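Local coordinates for putative transcriptional regulator (MarR/EmrR family) (Acinetobacter sp. ADP1, PDB 3NRV), which probably binds DNA through a winged helix-turn-helix domain and regulates transcription as a MarR/EmrR family member, at the interface of chains A and B. Numbering follows the deposited sequence. Chains: chain A/B, Putative transcriptional regulator (MarR/EmrR family).

The interface of chains A and B. Residues chain A 27, 118, 121-122, 124; chain B 144-145, 148.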
# COMPACT_ATOMS: atom_id res chain seq x y z
N LYS A 27 11.77 1.87 4.44
CA LYS A 27 13.07 2.43 4.08
C LYS A 27 14.10 1.36 3.68
O LYS A 27 14.50 1.27 2.52
CB LYS A 27 13.62 3.31 5.21
CG LYS A 27 13.05 4.71 5.24
CD LYS A 27 11.61 4.72 5.73
CE LYS A 27 11.55 4.81 7.24
NZ LYS A 27 12.40 3.78 7.92
N ARG A 118 15.82 13.34 2.33
CA ARG A 118 15.57 11.98 1.89
C ARG A 118 14.90 11.97 0.51
O ARG A 118 15.15 11.10 -0.31
CB ARG A 118 14.72 11.23 2.92
CG ARG A 118 15.47 10.95 4.21
CD ARG A 118 16.42 9.76 4.06
NE ARG A 118 15.70 8.49 4.14
CZ ARG A 118 16.26 7.30 4.01
NH1 ARG A 118 17.57 7.19 3.77
NH2 ARG A 118 15.52 6.20 4.11
N GLN A 121 17.57 12.60 -2.07
CA GLN A 121 18.27 11.34 -2.23
C GLN A 121 17.47 10.37 -3.11
O GLN A 121 18.03 9.71 -3.99
CB GLN A 121 18.50 10.71 -0.85
CG GLN A 121 19.21 9.37 -0.86
CD GLN A 121 19.38 8.81 0.54
OE1 GLN A 121 19.30 7.60 0.75
NE2 GLN A 121 19.60 9.70 1.51
N LEU A 122 16.17 10.29 -2.86
CA LEU A 122 15.30 9.40 -3.64
C LEU A 122 15.34 9.73 -5.13
O LEU A 122 15.34 8.84 -5.98
CB LEU A 122 13.87 9.49 -3.12
CG LEU A 122 12.78 8.71 -3.87
CD1 LEU A 122 12.99 7.20 -3.76
CD2 LEU A 122 11.42 9.10 -3.35
N GLU A 124 17.71 11.41 -6.72
CA GLU A 124 19.10 11.62 -7.15
C GLU A 124 19.36 11.32 -8.63
O GLU A 124 20.05 12.08 -9.31
CB GLU A 124 20.05 10.74 -6.34
CG GLU A 124 20.49 11.29 -5.02
CD GLU A 124 21.41 10.34 -4.29
OE1 GLU A 124 21.18 9.11 -4.37
OE2 GLU A 124 22.36 10.82 -3.65
N LYS B 144 16.08 2.97 -6.54
CA LYS B 144 16.72 3.86 -5.59
C LYS B 144 16.35 3.46 -4.15
O LYS B 144 17.21 3.44 -3.27
CB LYS B 144 16.34 5.31 -5.89
CG LYS B 144 16.94 6.32 -4.92
CD LYS B 144 18.45 6.18 -4.82
CE LYS B 144 19.14 6.53 -6.13
NZ LYS B 144 20.61 6.43 -5.97
N VAL B 145 15.09 3.13 -3.92
CA VAL B 145 14.64 2.77 -2.57
C VAL B 145 15.43 1.58 -2.05
O VAL B 145 15.84 1.56 -0.90
CB VAL B 145 13.12 2.45 -2.52
CG1 VAL B 145 12.75 1.77 -1.20
CG2 VAL B 145 12.32 3.72 -2.70
N MSE B 148 18.46 2.50 -0.34
CA MSE B 148 18.36 3.32 0.86
C MSE B 148 17.87 2.50 2.05
O MSE B 148 18.65 1.79 2.67
CB MSE B 148 17.42 4.50 0.62
CG MSE B 148 17.81 5.36 -0.56
SE MSE B 148 16.50 6.75 -0.92
CE MSE B 148 14.91 5.76 -0.42
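This patch belongs to a helical interface of the kind through which MarR regulators dimerise: the C-terminal end of chain B, running out of helix 128-146, lies against helix 116-122 of chain A and A:Lys27, just past the end of helix 13-26. Dimers are the usual form of this family, so the pairing is plausibly biological. B:Met148, modelled as selenomethionine, is the main insertion: 106 Å² of its surface is hidden by chain A. Its CG is anti to the carbonyl carbon (chi1 -56°) and the chain runs extended through chi2 before bending at chi3, which brings SE onto A:Gln121 and turns the terminal CE towards A:Leu122. A:Gln121 meets it tip to tip, with CG anti to the backbone N (chi1 179°) and an extended chain beyond. The methylene CG of A:Gln121 lies 3.8 Å from SE of B:Met148. OE1 of A:Gln121, the amide oxygen, is 3.4 Å from SE of B:Met148; the two side chains meet by van der Waals contact. A:Leu122 crosses the selenomethionine at about a right angle, its CD1 4.1 Å from CE of B:Met148. CD1 of A:Leu122 also touches CG2 of B:Val145 at 3.7 Å, the two branched side chains lying side by side and pointing the same way, so one leucine methyl contacts two residues of chain B. A:Arg118, bent at chi2 and chi3, brings its guanidinium NH1 to 4.1 Å from CB of B:Met148. At the other margin, the aliphatic part of B:Lys144, bent at chi2 (54°) and chi3, passes over the A:Gln121 and A:Leu122 backbone, with CG 3.7 Å from CA of A:Leu122. The side chains of B:Lys144 and A:Glu124 cross at roughly a right angle, which brings NZ to the carboxylate. There a salt bridge forms: NZ of B:Lys144 donates a hydrogen bond over 3.2 Å to OE1 of A:Glu124, which accepts through its anti lone pair, on the side away from OE2.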